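Local coordinates for protein CHAD domain (Ricinus communis, PDB 6QV5) that probably binds inorganic polyphosphate through an all-helical domain built on four-helix bundles, and carries a zinc ion, at residues A[11-16]-A[38-43]; A[32-37]-A[65-70]; A[238-243]-A[282-287]. All coordinates share one frame; numbering follows the deposited sequence.

Interaction 1: residues A[11-16]-A[38-43]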
loop_
_atom_site.group_PDB
_atom_site.type_symbol
_atom_site.label_atom_id
_atom_site.label_comp_id
_atom_site.label_asym_id
_atom_site.label_seq_id
_atom_site.Cartn_x
_atom_site.Cartn_y
_atom_site.Cartn_z
ATOM N N ALA A 11 -8.158 -3.085 -19.054
ATOM C CA ALA A 11 -6.724 -3.266 -18.813
ATOM C C ALA A 11 -6.234 -2.567 -17.530
ATOM O O ALA A 11 -6.580 -1.401 -17.307
ATOM C CB ALA A 11 -5.925 -2.785 -20.015
ATOM N N PRO A 12 -5.418 -3.247 -16.683
ATOM C CA PRO A 12 -4.922 -2.593 -15.458
ATOM C C PRO A 12 -3.773 -1.627 -15.737
ATOM O O PRO A 12 -2.919 -1.910 -16.581
ATOM C CB PRO A 12 -4.469 -3.767 -14.573
ATOM C CG PRO A 12 -4.769 -5.026 -15.354
ATOM C CD PRO A 12 -4.910 -4.626 -16.784
ATOM N N PHE A 13 -3.751 -0.487 -15.026
ATOM C CA PHE A 13 -2.714 0.530 -15.189
ATOM C C PHE A 13 -1.736 0.539 -14.019
ATOM O O PHE A 13 -2.122 0.826 -12.883
ATOM C CB PHE A 13 -3.333 1.925 -15.410
ATOM C CG PHE A 13 -2.354 3.023 -15.768
ATOM C CD1 PHE A 13 -2.035 3.288 -17.095
ATOM C CD2 PHE A 13 -1.790 3.825 -14.782
ATOM C CE1 PHE A 13 -1.141 4.314 -17.426
ATOM C CE2 PHE A 13 -0.896 4.849 -15.114
ATOM C CZ PHE A 13 -0.579 5.087 -16.433
ATOM N N ARG A 14 -0.463 0.234 -14.310
ATOM C CA ARG A 14 0.623 0.250 -13.335
ATOM C C ARG A 14 1.243 1.646 -13.298
ATOM O O ARG A 14 1.166 2.373 -14.294
ATOM C CB ARG A 14 1.685 -0.801 -13.684
ATOM C CG ARG A 14 1.396 -2.161 -13.080
ATOM C CD ARG A 14 1.239 -3.235 -14.137
ATOM N NE ARG A 14 0.797 -4.504 -13.556
ATOM C CZ ARG A 14 1.613 -5.453 -13.108
ATOM N NH1 ARG A 14 2.931 -5.292 -13.174
ATOM N NH2 ARG A 14 1.121 -6.572 -12.592
ATOM N N ALA A 15 1.852 2.020 -12.154
ATOM C CA ALA A 15 2.496 3.321 -11.960
ATOM C C ALA A 15 3.576 3.561 -13.012
ATOM O O ALA A 15 4.476 2.732 -13.176
ATOM C CB ALA A 15 3.087 3.415 -10.561
ATOM N N GLN A 16 3.440 4.667 -13.767
ATOM C CA GLN A 16 4.372 5.060 -14.826
ATOM C C GLN A 16 5.746 5.376 -14.241
ATOM O O GLN A 16 5.829 6.005 -13.182
ATOM C CB GLN A 16 3.830 6.270 -15.602
ATOM C CG GLN A 16 3.575 5.983 -17.075
ATOM C CD GLN A 16 3.209 7.235 -17.833
ATOM O OE1 GLN A 16 2.034 7.590 -17.965
ATOM N NE2 GLN A 16 4.210 7.931 -18.353
ATOM N N LEU A 38 -1.740 10.512 -8.846
ATOM C CA LEU A 38 -3.119 10.791 -9.255
ATOM C C LEU A 38 -3.483 10.077 -10.553
ATOM O O LEU A 38 -4.605 9.590 -10.664
ATOM C CB LEU A 38 -3.394 12.301 -9.355
ATOM C CG LEU A 38 -3.413 13.087 -8.034
ATOM C CD1 LEU A 38 -3.264 14.578 -8.290
ATOM C CD2 LEU A 38 -4.675 12.809 -7.224
ATOM N N GLU A 39 -2.529 9.970 -11.508
ATOM C CA GLU A 39 -2.713 9.259 -12.781
ATOM C C GLU A 39 -2.893 7.755 -12.517
ATOM O O GLU A 39 -3.756 7.130 -13.131
ATOM C CB GLU A 39 -1.528 9.512 -13.733
ATOM C CG GLU A 39 -1.672 8.874 -15.109
ATOM C CD GLU A 39 -0.406 8.779 -15.944
ATOM O OE1 GLU A 39 0.668 8.465 -15.380
ATOM O OE2 GLU A 39 -0.496 9.001 -17.172
ATOM N N HIS A 40 -2.105 7.197 -11.572
ATOM C CA HIS A 40 -2.150 5.787 -11.164
ATOM C C HIS A 40 -3.530 5.412 -10.592
ATOM O O HIS A 40 -4.007 4.301 -10.822
ATOM C CB HIS A 40 -1.015 5.488 -10.160
ATOM C CG HIS A 40 -0.746 4.032 -9.905
ATOM N ND1 HIS A 40 0.034 3.627 -8.836
ATOM C CD2 HIS A 40 -1.142 2.933 -10.593
ATOM C CE1 HIS A 40 0.070 2.305 -8.894
ATOM N NE2 HIS A 40 -0.620 1.842 -9.936
ATOM N N ILE A 41 -4.183 6.361 -9.896
ATOM C CA ILE A 41 -5.522 6.202 -9.322
ATOM C C ILE A 41 -6.590 6.337 -10.429
ATOM O O ILE A 41 -7.413 5.431 -10.590
ATOM C CB ILE A 41 -5.751 7.221 -8.156
ATOM C CG1 ILE A 41 -4.744 7.003 -7.006
ATOM C CG2 ILE A 41 -7.198 7.180 -7.633
ATOM C CD1 ILE A 41 -4.487 8.215 -6.109
ATOM N N GLN A 42 -6.550 7.474 -11.174
ATOM C CA GLN A 42 -7.485 7.838 -12.243
ATOM C C GLN A 42 -7.584 6.811 -13.382
ATOM O O GLN A 42 -8.692 6.489 -13.811
ATOM C CB GLN A 42 -7.135 9.240 -12.787
ATOM C CG GLN A 42 -8.068 9.779 -13.870
ATOM C CD GLN A 42 -7.533 9.558 -15.267
ATOM O OE1 GLN A 42 -6.429 9.990 -15.621
ATOM N NE2 GLN A 42 -8.313 8.885 -16.098
ATOM N N ARG A 43 -6.441 6.320 -13.891
ATOM C CA ARG A 43 -6.422 5.373 -15.015
ATOM C C ARG A 43 -6.991 3.975 -14.691
ATOM O O ARG A 43 -7.137 3.157 -15.604
ATOM C CB ARG A 43 -5.019 5.269 -15.635
ATOM C CG ARG A 43 -4.504 6.563 -16.283
ATOM C CD ARG A 43 -5.115 6.856 -17.644
ATOM N NE ARG A 43 -4.533 6.022 -18.696
ATOM C CZ ARG A 43 -5.241 5.368 -19.612
ATOM N NH1 ARG A 43 -6.566 5.438 -19.614
ATOM N NH2 ARG A 43 -4.627 4.634 -20.532
HETATM O O HOH W 1 1.392 6.861 -12.961
#

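Interaction 2: residues A[32-37]-A[65-70]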
loop_
_atom_site.group_PDB
_atom_site.type_symbol
_atom_site.label_atom_id
_atom_site.label_comp_id
_atom_site.label_asym_id
_atom_site.label_seq_id
_atom_site.Cartn_x
_atom_site.Cartn_y
_atom_site.Cartn_z
ATOM N N ALA A 32 5.220 16.449 -10.399
ATOM C CA ALA A 32 5.527 15.264 -11.203
ATOM C C ALA A 32 5.279 13.986 -10.398
ATOM O O ALA A 32 4.747 13.024 -10.950
ATOM C CB ALA A 32 6.963 15.312 -11.697
ATOM N N ILE A 33 5.645 13.990 -9.092
ATOM C CA ILE A 33 5.464 12.875 -8.150
ATOM C C ILE A 33 3.973 12.684 -7.841
ATOM O O ILE A 33 3.463 11.569 -7.986
ATOM C CB ILE A 33 6.341 13.062 -6.867
ATOM C CG1 ILE A 33 7.834 12.822 -7.177
ATOM C CG2 ILE A 33 5.872 12.165 -5.700
ATOM C CD1 ILE A 33 8.813 13.539 -6.272
ATOM N N LEU A 34 3.280 13.769 -7.424
ATOM C CA LEU A 34 1.852 13.730 -7.097
ATOM C C LEU A 34 0.973 13.473 -8.317
ATOM O O LEU A 34 -0.040 12.785 -8.196
ATOM C CB LEU A 34 1.398 14.991 -6.347
ATOM C CG LEU A 34 1.860 15.149 -4.892
ATOM C CD1 LEU A 34 1.415 16.473 -4.345
ATOM C CD2 LEU A 34 1.308 14.039 -3.994
ATOM N N GLY A 35 1.386 14.003 -9.472
ATOM C CA GLY A 35 0.703 13.816 -10.749
ATOM C C GLY A 35 0.752 12.371 -11.206
ATOM O O GLY A 35 -0.221 11.866 -11.769
ATOM N N ASN A 36 1.887 11.694 -10.938
ATOM C CA ASN A 36 2.120 10.279 -11.237
ATOM C C ASN A 36 1.210 9.415 -10.352
ATOM O O ASN A 36 0.683 8.404 -10.819
ATOM C CB ASN A 36 3.593 9.927 -10.999
ATOM C CG ASN A 36 3.983 8.543 -11.450
ATOM O OD1 ASN A 36 3.794 7.553 -10.737
ATOM N ND2 ASN A 36 4.546 8.448 -12.645
ATOM N N CYS A 37 1.022 9.831 -9.079
ATOM C CA CYS A 37 0.171 9.160 -8.098
ATOM C C CYS A 37 -1.299 9.288 -8.479
ATOM O O CYS A 37 -2.017 8.290 -8.455
ATOM C CB CYS A 37 0.431 9.692 -6.692
ATOM S SG CYS A 37 2.015 9.180 -5.984
ATOM N N ARG A 65 -2.244 4.511 -1.751
ATOM C CA ARG A 65 -1.170 4.332 -0.767
ATOM C C ARG A 65 0.064 5.156 -1.136
ATOM O O ARG A 65 0.653 5.786 -0.256
ATOM C CB ARG A 65 -0.789 2.854 -0.630
ATOM C CG ARG A 65 -1.611 2.107 0.398
ATOM C CD ARG A 65 -0.880 0.866 0.864
ATOM N NE ARG A 65 -1.802 -0.134 1.401
ATOM C CZ ARG A 65 -2.357 -1.104 0.680
ATOM N NH1 ARG A 65 -2.084 -1.218 -0.614
ATOM N NH2 ARG A 65 -3.183 -1.971 1.249
ATOM N N ARG A 66 0.438 5.159 -2.439
ATOM C CA ARG A 66 1.570 5.916 -2.990
ATOM C C ARG A 66 1.343 7.418 -2.822
ATOM O O ARG A 66 2.282 8.140 -2.490
ATOM C CB ARG A 66 1.786 5.581 -4.476
ATOM C CG ARG A 66 2.511 4.266 -4.712
ATOM C CD ARG A 66 2.644 3.930 -6.185
ATOM N NE ARG A 66 3.676 4.733 -6.841
ATOM C CZ ARG A 66 3.435 5.706 -7.713
ATOM N NH1 ARG A 66 4.438 6.385 -8.251
ATOM N NH2 ARG A 66 2.189 6.004 -8.060
ATOM N N LEU A 67 0.090 7.874 -3.025
ATOM C CA LEU A 67 -0.317 9.270 -2.876
ATOM C C LEU A 67 -0.210 9.720 -1.413
ATOM O O LEU A 67 0.343 10.789 -1.154
ATOM C CB LEU A 67 -1.750 9.471 -3.417
ATOM C CG LEU A 67 -2.343 10.885 -3.333
ATOM C CD1 LEU A 67 -1.817 11.783 -4.447
ATOM C CD2 LEU A 67 -3.855 10.838 -3.379
ATOM N N ARG A 68 -0.717 8.897 -0.468
ATOM C CA ARG A 68 -0.684 9.185 0.967
ATOM C C ARG A 68 0.751 9.278 1.503
ATOM O O ARG A 68 1.041 10.184 2.288
ATOM C CB ARG A 68 -1.506 8.159 1.759
ATOM C CG ARG A 68 -2.103 8.745 3.033
ATOM C CD ARG A 68 -2.306 7.700 4.112
ATOM N NE ARG A 68 -3.530 6.924 3.914
ATOM C CZ ARG A 68 -4.715 7.240 4.431
ATOM N NH1 ARG A 68 -4.852 8.331 5.176
ATOM N NH2 ARG A 68 -5.769 6.468 4.208
ATOM N N SER A 69 1.646 8.368 1.053
ATOM C CA SER A 69 3.059 8.362 1.448
ATOM C C SER A 69 3.800 9.570 0.865
ATOM O O SER A 69 4.684 10.113 1.530
ATOM C CB SER A 69 3.739 7.054 1.049
ATOM O OG SER A 69 3.771 6.876 -0.358
ATOM N N ALA A 70 3.418 10.003 -0.358
ATOM C CA ALA A 70 3.990 11.177 -1.027
ATOM C C ALA A 70 3.592 12.454 -0.281
ATOM O O ALA A 70 4.419 13.348 -0.129
ATOM C CB ALA A 70 3.524 11.248 -2.474
#

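Interaction 3: residues A[238-243]-A[282-287]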
loop_
_atom_site.group_PDB
_atom_site.type_symbol
_atom_site.label_atom_id
_atom_site.label_comp_id
_atom_site.label_asym_id
_atom_site.label_seq_id
_atom_site.Cartn_x
_atom_site.Cartn_y
_atom_site.Cartn_z
ATOM N N GLN A 238 9.049 -6.728 2.588
ATOM C CA GLN A 238 7.628 -6.394 2.447
ATOM C C GLN A 238 6.802 -7.657 2.169
ATOM O O GLN A 238 5.717 -7.811 2.731
ATOM C CB GLN A 238 7.433 -5.369 1.315
ATOM C CG GLN A 238 6.087 -4.645 1.337
ATOM C CD GLN A 238 5.818 -3.873 0.064
ATOM O OE1 GLN A 238 6.665 -3.125 -0.443
ATOM N NE2 GLN A 238 4.617 -4.025 -0.474
ATOM N N GLU A 239 7.329 -8.552 1.307
ATOM C CA GLU A 239 6.720 -9.826 0.918
ATOM C C GLU A 239 6.589 -10.766 2.130
ATOM O O GLU A 239 5.563 -11.433 2.273
ATOM C CB GLU A 239 7.564 -10.485 -0.189
ATOM C CG GLU A 239 6.917 -11.678 -0.872
ATOM C CD GLU A 239 7.884 -12.512 -1.690
ATOM O OE1 GLU A 239 8.300 -12.047 -2.776
ATOM O OE2 GLU A 239 8.226 -13.631 -1.245
ATOM N N GLU A 240 7.622 -10.801 2.999
ATOM C CA GLU A 240 7.664 -11.641 4.195
ATOM C C GLU A 240 6.708 -11.158 5.288
ATOM O O GLU A 240 5.906 -11.956 5.778
ATOM C CB GLU A 240 9.110 -11.800 4.713
ATOM C CG GLU A 240 9.275 -12.686 5.945
ATOM C CD GLU A 240 8.761 -14.114 5.889
ATOM O OE1 GLU A 240 8.794 -14.730 4.797
ATOM O OE2 GLU A 240 8.337 -14.625 6.950
ATOM N N LEU A 241 6.790 -9.867 5.668
ATOM C CA LEU A 241 5.923 -9.278 6.695
ATOM C C LEU A 241 4.462 -9.180 6.233
ATOM O O LEU A 241 3.556 -9.265 7.063
ATOM C CB LEU A 241 6.442 -7.906 7.156
ATOM C CG LEU A 241 7.750 -7.887 7.955
ATOM C CD1 LEU A 241 8.441 -6.547 7.833
ATOM C CD2 LEU A 241 7.518 -8.234 9.423
ATOM N N GLY A 242 4.262 -9.019 4.922
ATOM C CA GLY A 242 2.948 -8.943 4.293
ATOM C C GLY A 242 2.223 -10.274 4.293
ATOM O O GLY A 242 0.995 -10.308 4.410
ATOM N N ARG A 243 2.988 -11.383 4.170
ATOM C CA ARG A 243 2.493 -12.765 4.184
ATOM C C ARG A 243 1.818 -13.066 5.530
ATOM O O ARG A 243 0.697 -13.579 5.547
ATOM C CB ARG A 243 3.652 -13.748 3.910
ATOM C CG ARG A 243 3.289 -15.229 4.040
ATOM C CD ARG A 243 4.504 -16.124 4.270
ATOM N NE ARG A 243 5.266 -15.764 5.473
ATOM C CZ ARG A 243 4.987 -16.183 6.705
ATOM N NH1 ARG A 243 3.949 -16.983 6.924
ATOM N NH2 ARG A 243 5.739 -15.801 7.727
ATOM N N ARG A 282 4.301 -20.685 11.089
ATOM C CA ARG A 282 5.069 -19.898 10.123
ATOM C C ARG A 282 4.984 -18.391 10.454
ATOM O O ARG A 282 4.286 -17.654 9.750
ATOM C CB ARG A 282 4.625 -20.190 8.674
ATOM C CG ARG A 282 4.975 -21.593 8.176
ATOM C CD ARG A 282 4.891 -21.710 6.662
ATOM N NE ARG A 282 3.516 -21.611 6.161
ATOM C CZ ARG A 282 3.174 -21.695 4.878
ATOM N NH1 ARG A 282 4.101 -21.887 3.947
ATOM N NH2 ARG A 282 1.902 -21.592 4.518
ATOM N N PRO A 283 5.664 -17.896 11.521
ATOM C CA PRO A 283 5.604 -16.452 11.801
ATOM C C PRO A 283 6.557 -15.673 10.892
ATOM O O PRO A 283 7.336 -16.290 10.157
ATOM C CB PRO A 283 5.993 -16.359 13.278
ATOM C CG PRO A 283 6.841 -17.562 13.533
ATOM C CD PRO A 283 6.568 -18.590 12.468
ATOM N N ALA A 284 6.487 -14.325 10.920
ATOM C CA ALA A 284 7.363 -13.473 10.115
ATOM C C ALA A 284 8.809 -13.731 10.546
ATOM O O ALA A 284 9.169 -13.446 11.692
ATOM C CB ALA A 284 6.994 -12.006 10.303
ATOM N N ASP A 285 9.598 -14.378 9.661
ATOM C CA ASP A 285 10.990 -14.741 9.938
ATOM C C ASP A 285 11.859 -13.496 10.075
ATOM O O ASP A 285 12.433 -13.014 9.094
ATOM C CB ASP A 285 11.541 -15.729 8.886
ATOM C CG ASP A 285 12.827 -16.445 9.274
ATOM O OD1 ASP A 285 13.222 -16.370 10.462
ATOM O OD2 ASP A 285 13.428 -17.100 8.395
ATOM N N LEU A 286 11.919 -12.965 11.311
ATOM C CA LEU A 286 12.671 -11.760 11.657
ATOM C C LEU A 286 14.168 -11.929 11.437
ATOM O O LEU A 286 14.808 -10.978 11.003
ATOM C CB LEU A 286 12.382 -11.284 13.097
ATOM C CG LEU A 286 10.916 -11.170 13.568
ATOM C CD1 LEU A 286 10.854 -10.614 14.963
ATOM C CD2 LEU A 286 10.074 -10.290 12.645
ATOM N N ASP A 287 14.713 -13.138 11.698
ATOM C CA ASP A 287 16.133 -13.457 11.504
ATOM C C ASP A 287 16.559 -13.308 10.036
ATOM O O ASP A 287 17.642 -12.783 9.773
ATOM C CB ASP A 287 16.465 -14.861 12.043
ATOM C CG ASP A 287 16.417 -15.003 13.559
ATOM O OD1 ASP A 287 16.290 -13.967 14.255
ATOM O OD2 ASP A 287 16.518 -16.149 14.051
#

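Interaction 1: residues A[11-16]-A[38-43]
Phe-13 lies against Arg-43, whose CB sits over one face of the phenyl ring as a CH-pi contact, 3.8 Å from the centroid. CG of Phe-13 is anti to the backbone N (chi1 -172°), beside the carbonyl carbon. The ring also meets Glu-39, with Phe-13 CZ 3.7 Å from Glu-39 CD; ring and carboxylate planes stand 62° apart. A second tight layer forms at His-40. Ala-15 CB packs over a face of the imidazole, 3.7 Å from its centroid, while Phe-13 O meets the ring at its edge, 3.3 Å from CD2. His-40 NE2 is hydrogen-bonded to Gln-59, which helps fix how the ring is turned. The looser side lies round Gln-16 and the Glu-39 carboxylate, where water 1 accepts from Gln-16 N at 3.1 Å and donates to Glu-39 OE1 at 3.0 Å. Segment 11-16 has no regular secondary structure and lies against the helix by its side chains and this bridging water. Asn-44 ND2 bonds to the carbonyls of both Phe-13 and His-40, tying the loop to segment 38-43. Helix 54-73 touches Pro-12, Arg-14 and Ala-15, while Leu-38 and Ile-41 of helix 26-42 pack on helix 147-163.

Interaction 2: residues A[32-37]-A[65-70]
Arg-66 O is gripped by two donors of its own helix, Ala-70 N at 3.1 Å and Ser-69 OG at 2.9 Å, both from the same face of the carbonyl plane; the hydroxyl lies well above that plane. Across the interface, Cys-37 SG comes to 3.7 Å from the same Arg-66 O. The Arg-66 side chain extends toward segment 32-37, bent at chi3, and NH1 donates to Asn-36 OD1 at 2.8 Å. This bond is moderately bent, 146° at the hydrogen, and the amide and guanidinium planes are turned 70° from each other. Cys-37 SG lies over one face of the guanidinium, so the buried charged group is flanked by sulfur and bonded to an amide oxygen. Segments 32-37 and 65-70, on helices 26-42 and 54-73, run nearly antiparallel, their local axes 157° apart in direction and 9.2 Å apart at closest approach, a pairing in keeping with the helical-bundle architecture of the CHAD domain. Beyond Cys-37 the contact is apolar. Leu-34 CD2 touches Ala-70 CB and Leu-67 CD1, each at 3.9 Å, the two leucines crossing at about a right angle; Cys-37 CB also packs on Leu-67 CD1. Ile-33 CG2 makes a lighter contact with Ala-70 CB. Phe-217 of helix 198-217 touches Ile-33, Cys-37 and Arg-66, whereas Trp-159 and Met-160 of helix 147-163 meet Leu-34.

Interaction 3: residues A[238-243]-A[282-287]
Arg-243 presents the end of its guanidinium to Arg-282 O: NH1 donates at 2.9 Å and NH2 at 3.1 Å, so two nitrogens close on one carbonyl oxygen. That oxygen lies in the guanidinium plane, yet both donors approach it from the same face of its carbonyl, NH2 standing much farther above the plane than NH1. Pro-283 O is also near the guanidinium edge, 2.9 Å from NH2. A further polar link is made by Glu-240, whose OE2 accepts from Asp-285 N at 3.0 Å in a fairly straight bond (166° at the hydrogen). This N-H meets OE2 on its anti side, 33° out of the carboxylate plane.

What positions these groups is a salt bridge within helix 224-260, Arg-243 NH2 to Glu-240 OE2 at 3.0 Å. OE2 therefore holds two donors, which arrive from opposite faces of the carboxylate plane, and NH2 connects the carboxylate to the Arg-282 carbonyl. The pairing is between residues three apart, which places both side chains on the same side of the helix. Glu-240 chi2 (56°) folds CD away from an extended course. The negative Glu-240 probably favours the charged form of Arg-243 and helps fix the rotation of its guanidinium. An apolar contact lies beside this network, Leu-241 CD2 against Ala-284 CB at 3.9 Å.

The 282-285 link is the turn between two helices: Arg-282 is the first residue to leave helical geometry after helix 265-281, and Asp-285, the centre of an inverse gamma turn, takes the N-cap position of helix 286-293. Ile-289 of that last helix touches Glu-240 and Leu-241, while helix 198-217 meets Gln-238 and Leu-241 on helix 224-260.

Interactions 1 and 2 form one continuous region, their centres about 11 Å apart, both using helix 26-42, and their segments alternate along the chain. Asn-36 ND2 probably donates to Gln-16 O at 2.8 Å, Ala-15 CB packs 3.7 Å from Arg-66 CZ, and a weak hydrogen bond joins His-40 ND1 to Arg-66 NH2; the N-terminal loop is thereby fastened to the helix pair. Interaction 3 lies across the chain's centre, about 28 Å from interaction 1 and about 27 Å from interaction 2 between centres, touching neither. Helix 198-217 contacts residues of both interactions 2 and 3. All three lie away from the zinc site at His-52 and His-138.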